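Local coordinates for acyl-homoserine-lactone synthase (Mesorhizobium sp. ORS 3359, PDB 6WNS), which catalyses the formation of acyl-homoserine lactone quorum-sensing signals, taking the acyl group from an acyl-coenzyme A donor, at residues Arg24-Ile29 with Glu46-Asp51; Gly65-Gly70 with Arg105-Pro110; Glu84-Leu89 with Gly172-Leu177; Leu156-Phe161 with Glu187-Ala192. All blocks are in the same frame, centred on the assembly; numbering follows the deposited sequence.

From the N terminus, contact 1 folds the chain from helix 16-31 back on itself, closing an excursion of 16 residues. Contact 2 then pairs the start of strand 69-75 with the end of strand 100-108. It touches contact 1 through the salt bridge Glu-46 to Arg-105 and through Ile-25 against Ile-67. Residues 84-89 leave from within the span closed by contact 2 and meet strand 174-180 in contact 3, so contacts 2 and 3 cross. Contact 4 crosses contact 3 in turn, joining residues 156-161 to helix 183-192, and the two meet where Leu-177 packs on Leu-160. Contacts 2, 3 and 4 all reach one mixed sheet; contact 1 ties its helix to the loop before strand 56-60.

Contact 1: residues Arg24-Ile29 with Glu46-Asp51; sequences RIRYDI and EIDAFD
A salt-bridge network joins Arg-26, on helix 16-31, to Glu-46 and Asp-51 in the irregular loop that leads to strand 56-60. The guanidinium is held on two sides. Its NE donates to Glu-46 OE1 at 2.9 Å, and its NH2 reaches the same oxygen at 3.0 Å, a side-on grip in which both nitrogens come from one face of the carboxylate while the oxygen stays in the guanidinium plane. Asp-51 is met tip to tip and end-on: NH1 binds OD2 at 2.9 Å with an N-H...O angle of 160°, and NH2 binds OD1 at 2.8 Å, both on the syn side but out of the carboxylate plane, the groups twisted against each other. A bend at chi3 (53°) swings NE toward Glu-46.

The Asp-51 carboxylate is itself positioned. Its OD1 accepts from Asp-48 N through its anti lone pair, at 2.9 Å and 169°, within a type I turn from Asp-48 to Asp-51. Asp-48 OD1 takes Phe-50 N in an Asx turn. Joined by Arg-72 and Arg-105, this cluster resembles the charged one typical of the LuxI family and probably lies in or near the active-site region.

Arg-105 of strand 100-108 bridges both Glu-46 and Asp-48, while Asp-51 OD2 also meets Arg-72 of strand 69-75 and Tyr-57 OH of strand 56-60. The network thus sits between helix 16-31 and three neighbouring strands.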
loop_
_atom_site.group_PDB
_atom_site.type_symbol
_atom_site.label_atom_id
_atom_site.label_comp_id
_atom_site.label_asym_id
_atom_site.label_seq_id
_atom_site.Cartn_x
_atom_site.Cartn_y
_atom_site.Cartn_z
ATOM N N ARG A 24 -2.270 4.026 -15.644
ATOM C CA ARG A 24 -2.387 5.420 -16.172
ATOM C C ARG A 24 -2.427 6.377 -15.000
ATOM O O ARG A 24 -1.801 7.442 -15.075
ATOM C CB ARG A 24 -3.637 5.555 -17.062
ATOM C CG ARG A 24 -3.549 4.716 -18.334
ATOM C CD ARG A 24 -4.420 5.198 -19.516
ATOM N NE ARG A 24 -4.953 4.164 -20.410
ATOM C CZ ARG A 24 -4.415 2.965 -20.731
ATOM N NH1 ARG A 24 -3.258 2.562 -20.214
ATOM N NH2 ARG A 24 -5.069 2.145 -21.561
ATOM N N ILE A 25 -3.200 6.039 -13.963
ATOM C CA ILE A 25 -3.292 6.821 -12.717
ATOM C C ILE A 25 -1.909 6.969 -12.080
ATOM O O ILE A 25 -1.543 8.081 -11.609
ATOM C CB ILE A 25 -4.346 6.200 -11.795
ATOM C CG1 ILE A 25 -5.745 6.489 -12.336
ATOM C CG2 ILE A 25 -4.171 6.721 -10.401
ATOM C CD1 ILE A 25 -6.862 5.768 -11.577
ATOM N N ARG A 26 -1.138 5.905 -12.042
ATOM C CA ARG A 26 0.258 5.981 -11.507
ATOM C C ARG A 26 1.109 6.963 -12.299
ATOM O O ARG A 26 1.978 7.695 -11.712
ATOM C CB ARG A 26 0.808 4.551 -11.496
ATOM C CG ARG A 26 0.206 3.842 -10.292
ATOM C CD ARG A 26 0.664 2.460 -10.095
ATOM N NE ARG A 26 2.129 2.379 -10.075
ATOM C CZ ARG A 26 2.756 1.215 -9.988
ATOM N NH1 ARG A 26 2.088 0.144 -9.628
ATOM N NH2 ARG A 26 4.038 1.139 -10.239
ATOM N N TYR A 27 0.874 7.070 -13.595
ATOM C CA TYR A 27 1.534 8.116 -14.406
ATOM C C TYR A 27 1.100 9.491 -13.887
ATOM O O TYR A 27 1.979 10.306 -13.586
ATOM C CB TYR A 27 1.227 7.955 -15.887
ATOM C CG TYR A 27 1.478 9.200 -16.650
ATOM C CD1 TYR A 27 2.760 9.464 -17.077
ATOM C CD2 TYR A 27 0.484 10.145 -16.892
ATOM C CE1 TYR A 27 3.059 10.599 -17.787
ATOM C CE2 TYR A 27 0.764 11.299 -17.613
ATOM C CZ TYR A 27 2.066 11.531 -18.035
ATOM O OH TYR A 27 2.451 12.622 -18.756
ATOM N N ASP A 28 -0.193 9.693 -13.672
ATOM C CA ASP A 28 -0.708 11.017 -13.199
ATOM C C ASP A 28 -0.086 11.369 -11.844
ATOM O O ASP A 28 0.299 12.541 -11.628
ATOM C CB ASP A 28 -2.221 11.031 -13.128
ATOM C CG ASP A 28 -2.917 10.825 -14.464
ATOM O OD1 ASP A 28 -2.381 11.224 -15.488
ATOM O OD2 ASP A 28 -3.985 10.212 -14.462
ATOM N N ILE A 29 0.059 10.408 -10.955
ATOM C CA ILE A 29 0.452 10.631 -9.549
ATOM C C ILE A 29 1.960 10.719 -9.446
ATOM O O ILE A 29 2.458 11.640 -8.768
ATOM C CB ILE A 29 -0.056 9.493 -8.667
ATOM C CG1 ILE A 29 -1.560 9.563 -8.463
ATOM C CG2 ILE A 29 0.695 9.432 -7.332
ATOM C CD1 ILE A 29 -2.079 8.312 -7.793
ATOM N N GLU A 46 3.021 4.485 -15.346
ATOM C CA GLU A 46 4.179 4.328 -14.411
ATOM C C GLU A 46 4.139 2.877 -13.913
ATOM O O GLU A 46 3.101 2.382 -13.434
ATOM C CB GLU A 46 4.183 5.409 -13.362
ATOM C CG GLU A 46 5.427 5.396 -12.457
ATOM C CD GLU A 46 5.403 4.352 -11.345
ATOM O OE1 GLU A 46 4.322 4.097 -10.779
ATOM O OE2 GLU A 46 6.540 3.864 -10.992
ATOM N N ILE A 47 5.314 2.242 -13.941
ATOM C CA ILE A 47 5.444 0.818 -13.640
ATOM C C ILE A 47 6.890 0.596 -13.191
ATOM O O ILE A 47 7.798 1.191 -13.745
ATOM C CB ILE A 47 4.972 -0.039 -14.845
ATOM C CG1 ILE A 47 4.905 -1.522 -14.510
ATOM C CG2 ILE A 47 5.874 0.186 -16.034
ATOM C CD1 ILE A 47 4.264 -2.382 -15.635
ATOM N N ASP A 48 7.074 -0.269 -12.203
ATOM C CA ASP A 48 8.411 -0.503 -11.641
ATOM C C ASP A 48 8.718 -1.998 -11.617
ATOM O O ASP A 48 7.944 -2.855 -12.133
ATOM C CB ASP A 48 8.566 0.201 -10.295
ATOM C CG ASP A 48 7.868 -0.476 -9.136
ATOM O OD1 ASP A 48 7.355 -1.602 -9.349
ATOM O OD2 ASP A 48 7.754 0.203 -8.081
ATOM N N ALA A 49 9.888 -2.331 -11.084
ATOM C CA ALA A 49 10.379 -3.727 -11.117
ATOM C C ALA A 49 9.456 -4.649 -10.328
ATOM O O ALA A 49 9.582 -5.870 -10.473
ATOM C CB ALA A 49 11.785 -3.719 -10.552
ATOM N N PHE A 50 8.615 -4.122 -9.454
ATOM C CA PHE A 50 7.801 -4.923 -8.531
ATOM C C PHE A 50 6.416 -5.176 -9.069
ATOM O O PHE A 50 5.649 -5.981 -8.460
ATOM C CB PHE A 50 7.760 -4.279 -7.151
ATOM C CG PHE A 50 9.153 -3.939 -6.676
ATOM C CD1 PHE A 50 10.134 -4.930 -6.517
ATOM C CD2 PHE A 50 9.490 -2.632 -6.375
ATOM C CE1 PHE A 50 11.424 -4.593 -6.085
ATOM C CE2 PHE A 50 10.780 -2.302 -5.994
ATOM C CZ PHE A 50 11.730 -3.290 -5.787
ATOM N N ASP A 51 6.097 -4.592 -10.225
ATOM C CA ASP A 51 4.810 -4.873 -10.883
ATOM C C ASP A 51 5.002 -6.117 -11.743
ATOM O O ASP A 51 5.271 -5.966 -12.944
ATOM C CB ASP A 51 4.366 -3.634 -11.694
ATOM C CG ASP A 51 4.036 -2.441 -10.861
ATOM O OD1 ASP A 51 4.764 -1.421 -10.954
ATOM O OD2 ASP A 51 3.116 -2.581 -10.004
#

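Contact 2: residues Gly65-Gly70 with Arg105-Pro110; sequences GKIVGG and RFFVMP
Gly-70 and Phe-107 form an antiparallel hydrogen-bonded pair, and beside them Gly-69 and Val-108 form a non-hydrogen-bonded one, in the mixed sheet of this acetyltransferase-like fold. Gly-70 N donates to Phe-107 O at 2.7 Å, and Phe-107 N returns a bond to Gly-70 O at 3.1 Å. A third bond, Met-109 N to Val-68 O, is nearly straight at 170° and carries the pairing past the end of strand 100-108.

The Phe-107 ring then folds over the backbone it is paired with. Its CG lies between the backbone N and the carbonyl carbon (chi1 66°), and one ring face lies against the glycine pair: Gly-70 N sits over the ring centre, 3.5 Å above its plane, and Gly-69 C lies nearer the rim. Gly-69 CA adds an off-centre CH-pi contact. The ring lies on the side of the sheet where Gly-70 has no side chain, whereas Gly-69 lets its CA come within 3.1 Å of Phe-107 O. At the ring edge Ile-67 CG2 approaches Phe-107 CE2 to 4.0 Å, the two side chains crossing at about a right angle.

On its other side the same strand carries a classic beta bulge, Val-68 and Gly-69 both facing Ala-60 of strand 56-60. Farther out, helix 16-31 packs on Ile-67, Phe-107 and Met-109 through Ile-25 and Ile-29, whereas helix 121-135 packs on Val-68, Phe-106 and Val-108. Beside the bulge, Met-109 CG, anti to its own carbonyl carbon, lies 3.4 Å from Val-68 O and 3.6 Å from Ile-67 O.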
loop_
_atom_site.group_PDB
_atom_site.type_symbol
_atom_site.label_atom_id
_atom_site.label_comp_id
_atom_site.label_asym_id
_atom_site.label_seq_id
_atom_site.Cartn_x
_atom_site.Cartn_y
_atom_site.Cartn_z
ATOM N N GLY A 65 -17.198 2.261 -11.379
ATOM C CA GLY A 65 -15.950 1.477 -11.534
ATOM C C GLY A 65 -14.681 2.300 -11.326
ATOM O O GLY A 65 -13.616 1.739 -11.489
ATOM N N LYS A 66 -14.785 3.565 -10.906
ATOM C CA LYS A 66 -13.681 4.573 -10.914
ATOM C C LYS A 66 -12.706 4.272 -9.758
ATOM O O LYS A 66 -13.145 3.945 -8.643
ATOM C CB LYS A 66 -14.306 5.968 -10.825
ATOM C CG LYS A 66 -13.462 7.140 -11.302
ATOM C CD LYS A 66 -13.834 8.431 -10.585
ATOM C CE LYS A 66 -13.692 9.680 -11.430
ATOM N NZ LYS A 66 -14.758 9.787 -12.458
ATOM N N ILE A 67 -11.393 4.327 -10.002
ATOM C CA ILE A 67 -10.399 4.099 -8.917
ATOM C C ILE A 67 -10.329 5.360 -8.036
ATOM O O ILE A 67 -10.026 6.423 -8.575
ATOM C CB ILE A 67 -9.023 3.734 -9.502
ATOM C CG1 ILE A 67 -9.001 2.340 -10.113
ATOM C CG2 ILE A 67 -8.005 3.843 -8.397
ATOM C CD1 ILE A 67 -8.055 2.201 -11.312
ATOM N N VAL A 68 -10.536 5.241 -6.717
ATOM C CA VAL A 68 -10.506 6.409 -5.798
ATOM C C VAL A 68 -9.343 6.298 -4.804
ATOM O O VAL A 68 -8.992 7.347 -4.120
ATOM C CB VAL A 68 -11.885 6.579 -5.136
ATOM C CG1 VAL A 68 -12.944 6.760 -6.213
ATOM C CG2 VAL A 68 -12.247 5.412 -4.215
ATOM N N GLY A 69 -8.696 5.135 -4.744
ATOM C CA GLY A 69 -7.456 5.010 -3.961
ATOM C C GLY A 69 -6.916 3.606 -3.998
ATOM O O GLY A 69 -7.552 2.721 -4.627
ATOM N N GLY A 70 -5.775 3.366 -3.364
ATOM C CA GLY A 70 -5.302 1.976 -3.370
ATOM C C GLY A 70 -3.968 1.775 -2.739
ATOM O O GLY A 70 -3.497 2.675 -2.036
ATOM N N ARG A 105 3.069 2.126 -2.589
ATOM C CA ARG A 105 2.111 2.782 -3.514
ATOM C C ARG A 105 0.753 2.991 -2.842
ATOM O O ARG A 105 -0.245 2.666 -3.432
ATOM C CB ARG A 105 2.109 1.985 -4.808
ATOM C CG ARG A 105 3.510 1.888 -5.394
ATOM C CD ARG A 105 4.407 3.130 -5.433
ATOM N NE ARG A 105 5.551 2.889 -6.325
ATOM C CZ ARG A 105 5.528 3.174 -7.622
ATOM N NH1 ARG A 105 4.612 4.007 -8.088
ATOM N NH2 ARG A 105 6.561 2.873 -8.382
ATOM N N PHE A 106 0.742 3.533 -1.629
ATOM C CA PHE A 106 -0.507 3.994 -1.005
ATOM C C PHE A 106 -0.897 5.300 -1.666
ATOM O O PHE A 106 -0.035 6.183 -1.758
ATOM C CB PHE A 106 -0.338 4.237 0.485
ATOM C CG PHE A 106 -1.520 4.916 1.113
ATOM C CD1 PHE A 106 -2.658 4.193 1.446
ATOM C CD2 PHE A 106 -1.492 6.281 1.356
ATOM C CE1 PHE A 106 -3.721 4.827 2.086
ATOM C CE2 PHE A 106 -2.565 6.915 1.962
ATOM C CZ PHE A 106 -3.667 6.177 2.340
ATOM N N PHE A 107 -2.083 5.388 -2.218
ATOM C CA PHE A 107 -2.578 6.697 -2.703
ATOM C C PHE A 107 -4.085 6.801 -2.488
ATOM O O PHE A 107 -4.825 5.787 -2.522
ATOM C CB PHE A 107 -2.248 6.860 -4.186
ATOM C CG PHE A 107 -2.998 5.880 -5.039
ATOM C CD1 PHE A 107 -2.621 4.548 -5.101
ATOM C CD2 PHE A 107 -4.141 6.271 -5.710
ATOM C CE1 PHE A 107 -3.342 3.645 -5.861
ATOM C CE2 PHE A 107 -4.823 5.377 -6.520
ATOM C CZ PHE A 107 -4.423 4.074 -6.600
ATOM N N VAL A 108 -4.498 8.045 -2.378
ATOM C CA VAL A 108 -5.897 8.482 -2.405
ATOM C C VAL A 108 -6.013 9.576 -3.458
ATOM O O VAL A 108 -5.218 10.618 -3.453
ATOM C CB VAL A 108 -6.311 9.000 -1.010
ATOM C CG1 VAL A 108 -7.780 9.357 -0.964
ATOM C CG2 VAL A 108 -5.943 7.997 0.078
ATOM N N MET A 109 -7.011 9.414 -4.303
ATOM C CA MET A 109 -7.232 10.385 -5.379
ATOM C C MET A 109 -7.769 11.651 -4.711
ATOM O O MET A 109 -8.319 11.606 -3.608
ATOM C CB MET A 109 -8.161 9.823 -6.461
ATOM C CG MET A 109 -7.630 8.551 -7.045
ATOM S SD MET A 109 -6.081 8.881 -7.960
ATOM C CE MET A 109 -6.711 9.810 -9.367
ATOM N N PRO A 110 -7.449 12.828 -5.280
ATOM C CA PRO A 110 -8.086 14.069 -4.846
ATOM C C PRO A 110 -9.628 13.947 -4.796
ATOM O O PRO A 110 -10.179 14.310 -3.747
ATOM C CB PRO A 110 -7.549 15.125 -5.840
ATOM C CG PRO A 110 -6.824 14.360 -6.946
ATOM C CD PRO A 110 -6.455 13.019 -6.353
#

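Contact 3: residues Glu84-Leu89 with Gly172-Leu177; sequences EVFPIL and GDIIAL
The backbones approach most closely at Leu-89 and Ala-176, whose CA atoms are 5.6 Å apart where the 3-10 segment beginning at Pro-87 meets strand 174-180. That turn is stabilised by Leu-89 N donating to Phe-86 O at 3.0 Å. Across the gap the backbones are linked through a water, which donates to Leu-89 O at 2.7 Å and accepts from Ala-176 N.

The remaining contact is apolar. Leu-89 CB lies 3.6 Å from Ala-176 CB, methylene against methyl. Ile-174 places CG1 between its backbone N and carbonyl carbon (chi1 62°), and the CD1 beyond it settles over one face of the Phe-86 ring, 4.0 Å from the centroid and shifted toward the rim. Val-85 CG1 covers the opposite face, sandwiching the ring between two aliphatic groups. The same Ile-174 CD1 touches Leu-89 CD1 at 3.9 Å, the two side chains crossing at about a right angle.

Leu-89 and Ile-174 also rest on Val-144 of strand 140-146, while the CB of Ile-175 points away from the turn. This is a 3-10 turn covering one face of a sheet, here on the C-terminal strands of the acetyltransferase-like fold.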
loop_
_atom_site.group_PDB
_atom_site.type_symbol
_atom_site.label_atom_id
_atom_site.label_comp_id
_atom_site.label_asym_id
_atom_site.label_seq_id
_atom_site.Cartn_x
_atom_site.Cartn_y
_atom_site.Cartn_z
ATOM N N GLU A 84 15.554 -4.195 -2.062
ATOM C CA GLU A 84 16.427 -3.858 -3.215
ATOM C C GLU A 84 16.944 -2.419 -3.142
ATOM O O GLU A 84 17.951 -2.166 -3.762
ATOM C CB GLU A 84 15.619 -4.066 -4.476
ATOM C CG GLU A 84 15.177 -5.503 -4.634
ATOM C CD GLU A 84 16.221 -6.605 -4.406
ATOM O OE1 GLU A 84 17.141 -6.734 -5.213
ATOM O OE2 GLU A 84 16.090 -7.314 -3.405
ATOM N N VAL A 85 16.209 -1.499 -2.512
ATOM C CA VAL A 85 16.524 -0.050 -2.540
ATOM C C VAL A 85 16.858 0.459 -1.147
ATOM O O VAL A 85 17.870 1.169 -0.983
ATOM C CB VAL A 85 15.374 0.760 -3.190
ATOM C CG1 VAL A 85 15.738 2.231 -3.325
ATOM C CG2 VAL A 85 15.018 0.173 -4.497
ATOM N N PHE A 86 16.072 0.107 -0.137
ATOM C CA PHE A 86 16.289 0.690 1.189
ATOM C C PHE A 86 16.654 -0.352 2.247
ATOM O O PHE A 86 16.266 -0.165 3.365
ATOM C CB PHE A 86 15.034 1.432 1.613
ATOM C CG PHE A 86 14.776 2.628 0.743
ATOM C CD1 PHE A 86 15.658 3.695 0.766
ATOM C CD2 PHE A 86 13.705 2.644 -0.157
ATOM C CE1 PHE A 86 15.436 4.819 -0.015
ATOM C CE2 PHE A 86 13.496 3.772 -0.926
ATOM C CZ PHE A 86 14.375 4.844 -0.875
ATOM N N PRO A 87 17.506 -1.359 2.002
ATOM C CA PRO A 87 17.839 -2.323 3.068
ATOM C C PRO A 87 18.539 -1.669 4.263
ATOM O O PRO A 87 18.450 -2.162 5.412
ATOM C CB PRO A 87 18.766 -3.298 2.331
ATOM C CG PRO A 87 19.340 -2.508 1.178
ATOM C CD PRO A 87 18.182 -1.642 0.720
ATOM N N ILE A 88 19.179 -0.525 4.022
ATOM C CA ILE A 88 19.851 0.230 5.112
ATOM C C ILE A 88 18.833 0.660 6.180
ATOM O O ILE A 88 19.241 0.720 7.351
ATOM C CB ILE A 88 20.726 1.394 4.615
ATOM C CG1 ILE A 88 21.614 1.857 5.766
ATOM C CG2 ILE A 88 19.901 2.543 4.019
ATOM C CD1 ILE A 88 22.837 2.603 5.331
ATOM N N LEU A 89 17.556 0.847 5.848
ATOM C CA LEU A 89 16.514 1.290 6.820
ATOM C C LEU A 89 16.182 0.177 7.816
ATOM O O LEU A 89 15.554 0.477 8.857
ATOM C CB LEU A 89 15.243 1.699 6.082
ATOM C CG LEU A 89 15.383 2.957 5.211
ATOM C CD1 LEU A 89 14.127 3.174 4.411
ATOM C CD2 LEU A 89 15.687 4.203 6.031
ATOM N N GLY A 172 12.361 15.064 2.184
ATOM C CA GLY A 172 11.453 14.188 2.910
ATOM C C GLY A 172 12.269 13.250 3.777
ATOM O O GLY A 172 13.328 12.783 3.309
ATOM N N ASP A 173 11.811 12.983 4.972
ATOM C CA ASP A 173 12.437 11.936 5.821
ATOM C C ASP A 173 11.604 10.639 5.755
ATOM O O ASP A 173 10.354 10.669 5.835
ATOM C CB ASP A 173 12.622 12.414 7.261
ATOM C CG ASP A 173 13.444 13.675 7.394
ATOM O OD1 ASP A 173 14.153 14.040 6.423
ATOM O OD2 ASP A 173 13.313 14.330 8.426
ATOM N N ILE A 174 12.288 9.503 5.707
ATOM C CA ILE A 174 11.612 8.204 5.586
ATOM C C ILE A 174 12.142 7.255 6.651
ATOM O O ILE A 174 13.193 7.552 7.280
ATOM C CB ILE A 174 11.780 7.640 4.169
ATOM C CG1 ILE A 174 13.238 7.375 3.787
ATOM C CG2 ILE A 174 11.104 8.594 3.171
ATOM C CD1 ILE A 174 13.393 6.498 2.508
ATOM N N ILE A 175 11.397 6.175 6.833
ATOM C CA ILE A 175 11.661 5.172 7.910
ATOM C C ILE A 175 10.989 3.856 7.506
ATOM O O ILE A 175 10.029 3.851 6.687
ATOM C CB ILE A 175 11.230 5.708 9.284
ATOM C CG1 ILE A 175 11.781 4.845 10.441
ATOM C CG2 ILE A 175 9.714 5.896 9.363
ATOM C CD1 ILE A 175 12.082 5.630 11.694
ATOM N N ALA A 176 11.576 2.741 7.927
ATOM C CA ALA A 176 11.019 1.390 7.768
ATOM C C ALA A 176 10.236 0.960 9.016
ATOM O O ALA A 176 10.743 1.124 10.190
ATOM C CB ALA A 176 12.156 0.472 7.440
ATOM N N LEU A 177 9.052 0.384 8.796
ATOM C CA LEU A 177 8.122 -0.098 9.856
ATOM C C LEU A 177 7.740 -1.559 9.611
ATOM O O LEU A 177 7.648 -1.970 8.419
ATOM C CB LEU A 177 6.853 0.734 9.711
ATOM C CG LEU A 177 6.739 2.048 10.461
ATOM C CD1 LEU A 177 8.058 2.685 10.864
ATOM C CD2 LEU A 177 5.870 2.947 9.657
HETATM O O HOH W 1 14.422 2.835 9.439
#

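Contact 4: residues Leu156-Phe161 with Glu187-Ala192; sequences LGWTLF and EQTRRA
Side-chain torsions bring Trp-158 and Thr-189 together: Trp-158 places CG beside its backbone N (chi1 -61°) and its chi2 of 27° turns the indole, while Thr-189 sets OG1 anti to its carbonyl carbon. The indole N-H then points at the hydroxyl, and Trp-158 NE1 donates to Thr-189 OG1 at 2.9 Å. The bond is fairly straight, with an N-H...O angle of 160°, and the oxygen lies at the ring edge, close to the indole plane, although the two side chains run obliquely to each other. OG1 is also bonded to the carbonyl oxygen of Ala-185, one helical turn earlier, which fixes its rotation: the hydroxyl gives its proton to that carbonyl and uses its oxygen for the tryptophan.

The contact joins the connection from helix 149-155 into edge strand 160-162 to the helix that follows strand 174-180, the neighbour of that edge strand in the sheet. In this acetyltransferase-like alpha/beta fold it packs the turn after helix 149-155 on the last helix, 183-192, across the intervening strands 160-162 and 174-180. Gly-157, the first residue to leave helical geometry, takes a positive phi there, and its CA comes within 4.0 Å of Gln-188 CB.

Beside it, Leu-156 O lies 3.1 Å from Gln-188 CB. The same oxygen is 3.3 Å from Thr-189 N, at too poor an angle to count as a hydrogen bond. Leu-156 CG makes a looser contact, 4.3 Å, with Ala-192 CB, one turn after Gln-188. Helix 121-135 backs the pair, with Leu-130 against the indole and Cys-127 against Thr-189.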
loop_
_atom_site.group_PDB
_atom_site.type_symbol
_atom_site.label_atom_id
_atom_site.label_comp_id
_atom_site.label_asym_id
_atom_site.label_seq_id
_atom_site.Cartn_x
_atom_site.Cartn_y
_atom_site.Cartn_z
ATOM N N LEU A 156 -4.850 5.338 14.882
ATOM C CA LEU A 156 -5.960 4.528 14.284
ATOM C C LEU A 156 -6.103 3.130 14.967
ATOM O O LEU A 156 -7.058 2.368 14.579
ATOM C CB LEU A 156 -5.712 4.374 12.779
ATOM C CG LEU A 156 -6.324 5.445 11.870
ATOM C CD1 LEU A 156 -5.822 6.823 12.235
ATOM C CD2 LEU A 156 -5.986 5.139 10.404
ATOM N N GLY A 157 -5.135 2.729 15.819
ATOM C CA GLY A 157 -5.120 1.450 16.562
ATOM C C GLY A 157 -3.953 0.546 16.182
ATOM O O GLY A 157 -3.860 -0.546 16.749
ATOM N N TRP A 158 -3.048 0.969 15.302
ATOM C CA TRP A 158 -2.061 0.014 14.721
ATOM C C TRP A 158 -0.888 -0.176 15.692
ATOM O O TRP A 158 -0.380 0.873 16.318
ATOM C CB TRP A 158 -1.570 0.455 13.343
ATOM C CG TRP A 158 -2.642 0.562 12.314
ATOM C CD1 TRP A 158 -3.965 0.824 12.504
ATOM C CD2 TRP A 158 -2.429 0.532 10.894
ATOM N NE1 TRP A 158 -4.594 0.923 11.295
ATOM C CE2 TRP A 158 -3.684 0.720 10.288
ATOM C CE3 TRP A 158 -1.320 0.284 10.087
ATOM C CZ2 TRP A 158 -3.849 0.693 8.906
ATOM C CZ3 TRP A 158 -1.469 0.303 8.715
ATOM C CH2 TRP A 158 -2.728 0.485 8.137
ATOM N N THR A 159 -0.505 -1.474 15.865
ATOM C CA THR A 159 0.696 -1.790 16.671
ATOM C C THR A 159 1.765 -2.033 15.587
ATOM O O THR A 159 1.464 -2.772 14.542
ATOM C CB THR A 159 0.391 -2.834 17.774
ATOM O OG1 THR A 159 0.881 -4.087 17.302
ATOM C CG2 THR A 159 -1.080 -2.978 18.140
ATOM N N LEU A 160 2.870 -1.284 15.679
ATOM C CA LEU A 160 3.965 -1.343 14.669
ATOM C C LEU A 160 5.289 -1.045 15.352
ATOM O O LEU A 160 5.274 -0.473 16.459
ATOM C CB LEU A 160 3.724 -0.326 13.559
ATOM C CG LEU A 160 3.694 1.130 14.009
ATOM C CD1 LEU A 160 5.072 1.773 14.043
ATOM C CD2 LEU A 160 2.744 1.922 13.164
ATOM N N PHE A 161 6.376 -1.431 14.689
ATOM C CA PHE A 161 7.753 -1.401 15.233
ATOM C C PHE A 161 8.594 -0.702 14.169
ATOM O O PHE A 161 8.606 -1.156 13.002
ATOM C CB PHE A 161 8.252 -2.810 15.581
ATOM C CG PHE A 161 7.912 -3.340 16.952
ATOM C CD1 PHE A 161 8.353 -2.701 18.105
ATOM C CD2 PHE A 161 7.264 -4.560 17.090
ATOM C CE1 PHE A 161 8.074 -3.216 19.358
ATOM C CE2 PHE A 161 6.999 -5.086 18.338
ATOM C CZ PHE A 161 7.410 -4.418 19.474
ATOM N N GLU A 187 -10.693 -2.831 13.759
ATOM C CA GLU A 187 -11.904 -2.280 14.408
ATOM C C GLU A 187 -11.770 -0.760 14.621
ATOM O O GLU A 187 -12.731 0.032 14.207
ATOM C CB GLU A 187 -12.154 -2.981 15.748
ATOM C CG GLU A 187 -13.297 -3.947 15.657
ATOM C CD GLU A 187 -14.441 -3.330 14.887
ATOM O OE1 GLU A 187 -14.690 -3.884 13.681
ATOM O OE2 GLU A 187 -15.032 -2.256 15.471
ATOM N N GLN A 188 -10.657 -0.369 15.261
ATOM C CA GLN A 188 -10.385 1.034 15.683
ATOM C C GLN A 188 -10.357 1.906 14.404
ATOM O O GLN A 188 -10.851 3.067 14.424
ATOM C CB GLN A 188 -9.070 1.083 16.483
ATOM C CG GLN A 188 -9.193 1.599 17.922
ATOM C CD GLN A 188 -9.873 2.942 18.065
ATOM O OE1 GLN A 188 -11.175 2.983 18.279
ATOM N NE2 GLN A 188 -9.008 4.044 18.070
ATOM N N THR A 189 -9.891 1.338 13.302
ATOM C CA THR A 189 -9.710 2.087 12.020
ATOM C C THR A 189 -11.107 2.498 11.505
ATOM O O THR A 189 -11.386 3.776 11.314
ATOM C CB THR A 189 -8.922 1.279 10.975
ATOM O OG1 THR A 189 -7.520 1.043 11.416
ATOM C CG2 THR A 189 -8.892 1.987 9.625
ATOM N N ARG A 190 -11.949 1.456 11.251
ATOM C CA ARG A 190 -13.410 1.625 10.995
ATOM C C ARG A 190 -14.042 2.694 11.920
ATOM O O ARG A 190 -14.987 3.445 11.389
ATOM C CB ARG A 190 -14.192 0.317 11.169
ATOM C CG ARG A 190 -14.252 -0.528 9.904
ATOM C CD ARG A 190 -15.282 -1.651 9.992
ATOM N NE ARG A 190 -15.058 -2.620 8.927
ATOM C CZ ARG A 190 -15.969 -3.037 8.043
ATOM N NH1 ARG A 190 -17.262 -2.636 8.098
ATOM N NH2 ARG A 190 -15.582 -3.873 7.090
ATOM N N ARG A 191 -13.619 2.693 13.241
ATOM C CA ARG A 191 -14.233 3.583 14.261
ATOM C C ARG A 191 -13.740 5.001 14.021
ATOM O O ARG A 191 -14.592 5.993 14.079
ATOM C CB ARG A 191 -13.861 3.251 15.710
ATOM C CG ARG A 191 -14.421 4.267 16.696
ATOM C CD ARG A 191 -15.124 3.621 17.866
ATOM N NE ARG A 191 -16.068 2.588 17.443
ATOM C CZ ARG A 191 -17.393 2.726 17.363
ATOM N NH1 ARG A 191 -17.979 3.880 17.649
ATOM N NH2 ARG A 191 -18.128 1.694 16.982
ATOM N N ALA A 192 -12.401 5.083 13.706
ATOM C CA ALA A 192 -11.778 6.404 13.477
ATOM C C ALA A 192 -12.494 7.070 12.289
ATOM O O ALA A 192 -12.798 8.353 12.379
ATOM C CB ALA A 192 -10.305 6.237 13.269
#